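Local coordinates for protein beta-glucuronidase (uncultured Clostridium sp., PDB 6U7J) that hydrolyses beta-glucuronides and, as a gut microbial family 2 glycosidase, probably reactivates estrogens by freeing them from their glucuronides, at residues G144-E158 / M170-S182. Sequence-based numbering, arbitrary orientation.
Sequences GNILEWDCLPVGHIE and MEQKFDFDFFNYS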
loop_
_atom_site.group_PDB
_atom_site.type_symbol
_atom_site.label_atom_id
_atom_site.label_comp_id
_atom_site.label_asym_id
_atom_site.label_seq_id
_atom_site.Cartn_x
_atom_site.Cartn_y
_atom_site.Cartn_z
ATOM N N GLY B 144 -5.116 -22.315 -28.844
ATOM C CA GLY B 144 -3.759 -22.727 -28.503
ATOM C C GLY B 144 -2.861 -21.525 -28.280
ATOM O O GLY B 144 -2.955 -20.531 -29.006
ATOM N N ASN B 145 -1.973 -21.627 -27.288
ATOM C CA ASN B 145 -1.163 -20.477 -26.880
ATOM C C ASN B 145 0.333 -20.643 -27.135
ATOM O O ASN B 145 1.130 -19.825 -26.651
ATOM C CB ASN B 145 -1.400 -20.157 -25.403
ATOM C CG ASN B 145 -0.910 -21.247 -24.475
ATOM O OD1 ASN B 145 -0.099 -22.098 -24.846
ATOM N ND2 ASN B 145 -1.407 -21.225 -23.244
ATOM N N ILE B 146 0.736 -21.669 -27.855
ATOM C CA ILE B 146 2.153 -21.941 -28.057
ATOM C C ILE B 146 2.717 -20.999 -29.112
ATOM O O ILE B 146 2.097 -20.754 -30.154
ATOM C CB ILE B 146 2.347 -23.416 -28.433
ATOM C CG1 ILE B 146 2.039 -24.267 -27.203
ATOM C CG2 ILE B 146 3.763 -23.672 -28.941
ATOM C CD1 ILE B 146 1.980 -25.718 -27.474
ATOM N N LEU B 147 3.891 -20.440 -28.839
ATOM C CA LEU B 147 4.555 -19.553 -29.783
ATOM C C LEU B 147 5.863 -20.193 -30.211
ATOM O O LEU B 147 6.608 -20.717 -29.375
ATOM C CB LEU B 147 4.816 -18.174 -29.179
ATOM C CG LEU B 147 3.586 -17.319 -28.874
ATOM C CD1 LEU B 147 4.020 -16.068 -28.107
ATOM C CD2 LEU B 147 2.798 -16.954 -30.163
ATOM N N GLU B 148 6.120 -20.171 -31.512
ATOM C CA GLU B 148 7.333 -20.715 -32.103
ATOM C C GLU B 148 8.061 -19.609 -32.857
ATOM O O GLU B 148 7.620 -18.459 -32.889
ATOM C CB GLU B 148 7.014 -21.891 -33.034
ATOM C CG GLU B 148 6.457 -23.107 -32.327
ATOM C CD GLU B 148 7.526 -23.961 -31.678
ATOM O OE1 GLU B 148 8.600 -23.427 -31.304
ATOM O OE2 GLU B 148 7.291 -25.186 -31.546
ATOM N N TRP B 149 9.189 -19.979 -33.474
ATOM C CA TRP B 149 10.042 -19.009 -34.152
ATOM C C TRP B 149 9.385 -18.391 -35.372
ATOM O O TRP B 149 9.858 -17.352 -35.839
ATOM C CB TRP B 149 11.359 -19.658 -34.562
ATOM C CG TRP B 149 12.253 -19.959 -33.394
ATOM C CD1 TRP B 149 12.578 -21.189 -32.904
ATOM C CD2 TRP B 149 12.933 -19.004 -32.571
ATOM N NE1 TRP B 149 13.422 -21.060 -31.828
ATOM C CE2 TRP B 149 13.655 -19.729 -31.601
ATOM C CE3 TRP B 149 13.006 -17.608 -32.565
ATOM C CZ2 TRP B 149 14.440 -19.104 -30.627
ATOM C CZ3 TRP B 149 13.785 -16.986 -31.598
ATOM C CH2 TRP B 149 14.494 -17.739 -30.642
ATOM N N ASP B 150 8.311 -18.991 -35.898
ATOM C CA ASP B 150 7.589 -18.429 -37.035
ATOM C C ASP B 150 6.199 -17.944 -36.651
ATOM O O ASP B 150 5.344 -17.759 -37.523
ATOM C CB ASP B 150 7.508 -19.422 -38.196
ATOM C CG ASP B 150 6.777 -20.707 -37.832
ATOM O OD1 ASP B 150 6.475 -20.922 -36.641
ATOM O OD2 ASP B 150 6.511 -21.516 -38.748
ATOM N N CYS B 151 5.960 -17.735 -35.360
ATOM C CA CYS B 151 4.779 -17.035 -34.884
ATOM C C CYS B 151 5.147 -15.582 -34.625
ATOM O O CYS B 151 6.321 -15.222 -34.543
ATOM C CB CYS B 151 4.245 -17.680 -33.601
ATOM S SG CYS B 151 3.797 -19.428 -33.793
ATOM N N LEU B 152 4.120 -14.758 -34.463
ATOM C CA LEU B 152 4.276 -13.367 -34.050
ATOM C C LEU B 152 3.269 -13.103 -32.936
ATOM O O LEU B 152 2.049 -13.149 -33.185
ATOM C CB LEU B 152 4.067 -12.406 -35.218
ATOM C CG LEU B 152 4.981 -12.540 -36.436
ATOM C CD1 LEU B 152 4.611 -11.462 -37.419
ATOM C CD2 LEU B 152 6.460 -12.413 -36.067
ATOM N N PRO B 153 3.707 -12.810 -31.705
ATOM C CA PRO B 153 5.086 -12.689 -31.233
ATOM C C PRO B 153 5.891 -13.975 -31.338
ATOM O O PRO B 153 5.346 -15.064 -31.413
ATOM C CB PRO B 153 4.918 -12.291 -29.755
ATOM C CG PRO B 153 3.560 -11.688 -29.668
ATOM C CD PRO B 153 2.732 -12.481 -30.651
ATOM N N VAL B 154 7.195 -13.821 -31.317
ATOM C CA VAL B 154 8.121 -14.933 -31.475
ATOM C C VAL B 154 8.309 -15.622 -30.126
ATOM O O VAL B 154 8.399 -14.961 -29.083
ATOM C CB VAL B 154 9.447 -14.394 -32.052
ATOM C CG1 VAL B 154 10.611 -15.286 -31.732
ATOM C CG2 VAL B 154 9.317 -14.177 -33.573
ATOM N N GLY B 155 8.357 -16.954 -30.130
ATOM C CA GLY B 155 8.729 -17.698 -28.930
ATOM C C GLY B 155 9.344 -19.040 -29.276
ATOM O O GLY B 155 9.637 -19.286 -30.444
ATOM N N HIS B 156 9.584 -19.907 -28.292
ATOM C CA HIS B 156 9.927 -21.291 -28.603
ATOM C C HIS B 156 9.679 -22.155 -27.376
ATOM O O HIS B 156 9.606 -21.657 -26.249
ATOM C CB HIS B 156 11.379 -21.429 -29.095
ATOM C CG HIS B 156 12.409 -21.113 -28.057
ATOM N ND1 HIS B 156 12.832 -19.827 -27.792
ATOM C CD2 HIS B 156 13.117 -21.920 -27.231
ATOM C CE1 HIS B 156 13.743 -19.854 -26.834
ATOM N NE2 HIS B 156 13.936 -21.112 -26.478
ATOM N N ILE B 157 9.565 -23.472 -27.619
ATOM C CA ILE B 157 9.287 -24.476 -26.593
ATOM C C ILE B 157 10.579 -25.175 -26.188
ATOM O O ILE B 157 11.452 -25.426 -27.029
ATOM C CB ILE B 157 8.252 -25.502 -27.101
ATOM C CG1 ILE B 157 6.886 -24.847 -27.279
ATOM C CG2 ILE B 157 8.147 -26.695 -26.154
ATOM C CD1 ILE B 157 6.216 -24.499 -25.980
ATOM N N GLU B 158 10.695 -25.503 -24.895
ATOM C CA GLU B 158 11.799 -26.286 -24.346
ATOM C C GLU B 158 11.276 -27.385 -23.424
ATOM O O GLU B 158 10.171 -27.301 -22.878
ATOM C CB GLU B 158 12.782 -25.410 -23.568
ATOM C CG GLU B 158 13.571 -24.453 -24.429
ATOM C CD GLU B 158 14.506 -23.620 -23.595
ATOM O OE1 GLU B 158 14.725 -24.008 -22.426
ATOM O OE2 GLU B 158 15.008 -22.583 -24.086
ATOM N N MET B 170 7.128 -29.474 -20.947
ATOM C CA MET B 170 6.947 -28.422 -21.953
ATOM C C MET B 170 6.929 -27.048 -21.321
ATOM O O MET B 170 6.039 -26.736 -20.532
ATOM C CB MET B 170 5.649 -28.612 -22.735
ATOM C CG MET B 170 5.859 -29.089 -24.145
ATOM S SD MET B 170 4.405 -28.886 -25.192
ATOM C CE MET B 170 4.701 -27.240 -25.768
ATOM N N GLU B 171 7.905 -26.221 -21.674
ATOM C CA GLU B 171 8.004 -24.876 -21.133
ATOM C C GLU B 171 8.040 -23.865 -22.270
ATOM O O GLU B 171 8.886 -23.962 -23.164
ATOM C CB GLU B 171 9.246 -24.729 -20.254
ATOM C CG GLU B 171 9.081 -25.302 -18.868
ATOM C CD GLU B 171 10.125 -24.772 -17.901
ATOM O OE1 GLU B 171 11.104 -24.143 -18.368
ATOM O OE2 GLU B 171 9.963 -24.977 -16.675
ATOM N N GLN B 172 7.141 -22.887 -22.213
ATOM C CA GLN B 172 7.110 -21.811 -23.195
ATOM C C GLN B 172 8.197 -20.795 -22.868
ATOM O O GLN B 172 8.242 -20.269 -21.749
ATOM C CB GLN B 172 5.739 -21.141 -23.201
ATOM C CG GLN B 172 5.645 -19.953 -24.121
ATOM C CD GLN B 172 5.643 -20.358 -25.587
ATOM O OE1 GLN B 172 4.652 -20.899 -26.101
ATOM N NE2 GLN B 172 6.756 -20.092 -26.272
ATOM N N LYS B 173 9.068 -20.513 -23.834
ATOM C CA LYS B 173 10.060 -19.456 -23.709
ATOM C C LYS B 173 9.725 -18.310 -24.659
ATOM O O LYS B 173 9.189 -18.527 -25.746
ATOM C CB LYS B 173 11.471 -19.987 -23.997
ATOM C CG LYS B 173 11.925 -21.090 -23.036
ATOM C CD LYS B 173 12.545 -20.512 -21.788
ATOM C CE LYS B 173 12.143 -21.306 -20.566
ATOM N NZ LYS B 173 13.147 -22.355 -20.191
ATOM N N PHE B 174 10.021 -17.080 -24.229
ATOM C CA PHE B 174 9.928 -15.903 -25.085
ATOM C C PHE B 174 10.665 -14.761 -24.401
ATOM O O PHE B 174 10.974 -14.822 -23.208
ATOM C CB PHE B 174 8.472 -15.509 -25.410
ATOM C CG PHE B 174 7.551 -15.443 -24.210
ATOM C CD1 PHE B 174 6.645 -16.466 -23.958
ATOM C CD2 PHE B 174 7.566 -14.343 -23.357
ATOM C CE1 PHE B 174 5.798 -16.418 -22.862
ATOM C CE2 PHE B 174 6.717 -14.280 -22.261
ATOM C CZ PHE B 174 5.833 -15.318 -22.005
ATOM N N ASP B 175 10.945 -13.710 -25.178
ATOM C CA ASP B 175 11.705 -12.555 -24.714
ATOM C C ASP B 175 10.930 -11.249 -24.842
ATOM O O ASP B 175 11.525 -10.179 -24.954
ATOM C CB ASP B 175 13.033 -12.455 -25.459
ATOM C CG ASP B 175 13.993 -13.562 -25.073
ATOM O OD1 ASP B 175 14.044 -14.575 -25.799
ATOM O OD2 ASP B 175 14.677 -13.431 -24.031
ATOM N N PHE B 176 9.608 -11.306 -24.842
ATOM C CA PHE B 176 8.826 -10.096 -24.665
ATOM C C PHE B 176 8.335 -10.006 -23.219
ATOM O O PHE B 176 8.254 -11.002 -22.493
ATOM C CB PHE B 176 7.650 -10.035 -25.651
ATOM C CG PHE B 176 6.750 -11.251 -25.627
ATOM C CD1 PHE B 176 5.739 -11.370 -24.687
ATOM C CD2 PHE B 176 6.901 -12.261 -26.572
ATOM C CE1 PHE B 176 4.914 -12.489 -24.669
ATOM C CE2 PHE B 176 6.069 -13.383 -26.562
ATOM C CZ PHE B 176 5.078 -13.496 -25.621
ATOM N N ASP B 177 8.032 -8.777 -22.808
ATOM C CA ASP B 177 7.630 -8.493 -21.433
ATOM C C ASP B 177 6.329 -9.202 -21.076
ATOM O O ASP B 177 6.287 -10.086 -20.202
ATOM C CB ASP B 177 7.462 -6.975 -21.270
ATOM C CG ASP B 177 7.957 -6.478 -19.921
ATOM O OD1 ASP B 177 7.892 -5.251 -19.654
ATOM O OD2 ASP B 177 8.395 -7.335 -19.114
ATOM N N PHE B 178 5.271 -8.864 -21.807
ATOM C CA PHE B 178 3.903 -8.968 -21.333
ATOM C C PHE B 178 3.467 -10.420 -21.209
ATOM O O PHE B 178 3.976 -11.306 -21.903
ATOM C CB PHE B 178 2.973 -8.192 -22.274
ATOM C CG PHE B 178 3.124 -8.552 -23.749
ATOM C CD1 PHE B 178 4.104 -7.944 -24.541
ATOM C CD2 PHE B 178 2.247 -9.468 -24.355
ATOM C CE1 PHE B 178 4.224 -8.252 -25.894
ATOM C CE2 PHE B 178 2.353 -9.785 -25.711
ATOM C CZ PHE B 178 3.340 -9.178 -26.489
ATOM N N PHE B 179 2.521 -10.655 -20.294
ATOM C CA PHE B 179 2.048 -12.004 -20.005
ATOM C C PHE B 179 1.394 -12.629 -21.241
ATOM O O PHE B 179 0.635 -11.974 -21.960
ATOM C CB PHE B 179 1.059 -11.964 -18.832
ATOM C CG PHE B 179 0.728 -13.315 -18.274
ATOM C CD1 PHE B 179 -0.353 -14.042 -18.772
ATOM C CD2 PHE B 179 1.507 -13.872 -17.286
ATOM C CE1 PHE B 179 -0.656 -15.299 -18.280
ATOM C CE2 PHE B 179 1.210 -15.149 -16.774
ATOM C CZ PHE B 179 0.131 -15.862 -17.280
ATOM N N ASN B 180 1.688 -13.907 -21.494
ATOM C CA ASN B 180 1.162 -14.580 -22.687
ATOM C C ASN B 180 -0.277 -15.050 -22.455
ATOM O O ASN B 180 -0.580 -16.243 -22.453
ATOM C CB ASN B 180 2.066 -15.738 -23.100
ATOM C CG ASN B 180 1.783 -16.228 -24.535
ATOM O OD1 ASN B 180 1.421 -15.437 -25.416
ATOM N ND2 ASN B 180 1.941 -17.527 -24.762
ATOM N N TYR B 181 -1.168 -14.067 -22.252
ATOM C CA TYR B 181 -2.589 -14.342 -22.060
ATOM C C TYR B 181 -3.170 -15.041 -23.281
ATOM O O TYR B 181 -2.817 -14.730 -24.423
ATOM C CB TYR B 181 -3.377 -13.053 -21.845
ATOM C CG TYR B 181 -3.287 -12.429 -20.465
ATOM C CD1 TYR B 181 -3.854 -13.051 -19.355
ATOM C CD2 TYR B 181 -2.667 -11.198 -20.287
ATOM C CE1 TYR B 181 -3.784 -12.487 -18.116
ATOM C CE2 TYR B 181 -2.587 -10.608 -19.023
ATOM C CZ TYR B 181 -3.150 -11.263 -17.949
ATOM O OH TYR B 181 -3.096 -10.692 -16.716
ATOM N N SER B 182 -4.116 -15.940 -23.037
ATOM C CA SER B 182 -4.739 -16.708 -24.096
ATOM C C SER B 182 -6.241 -16.746 -23.865
ATOM O O SER B 182 -6.716 -16.608 -22.734
ATOM C CB SER B 182 -4.158 -18.123 -24.147
ATOM O OG SER B 182 -4.684 -18.859 -25.233
HETATM O O HOH W 1 -1.791 -18.547 -21.825
HETATM O O HOH W 2 2.567 -21.629 -24.341
HETATM O O HOH W 3 10.595 -14.197 -27.949
#
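Gln172 and Leu147 illustrate how one side-chain amide can grip both polar atoms of a backbone residue, here tying a loop to strand 171-173. From CB the Gln172 chain leaves with CG anti to its backbone N (chi1 176°) and bends at chi2 (72°), which brings CD within 3.7 Å of Leu147 N. At the tip OE1 accepts from Leu147 N at 2.9 Å, lies 3.3 Å from Ile146 CA and faces a water that also reaches Asn145 OD1. NE2 donates to Leu147 O at 3.2 Å, close to the amide plane, and to Lys173 O, which takes His156 N from the opposite face of its plane; with both ends bonded, the amide's rotation is fixed. Here 156-158 and 171-173 form a small two-stranded antiparallel sheet within the sugar-binding domain of this family 2 glycosidase. On one face Lys173 CB lies over the His156 ring, 3.8 Å from its centroid, a CH-pi contact. Lys173 NZ salt-bridges Glu158 OE1 at 3.2 Å from above the carboxylate plane and Glu171 OE1 weakly, whereas Glu158 OE2 receives His156 NE2 on its anti side. Glu171 OE2 pairs with Arg482 of the second subunit. Beyond the strands, Leu147 CD1 touches the Phe176 ring edge and Asn180 ND2 donates to Asn145 O; Asn180 OD1 is hydrogen-bonded to His103.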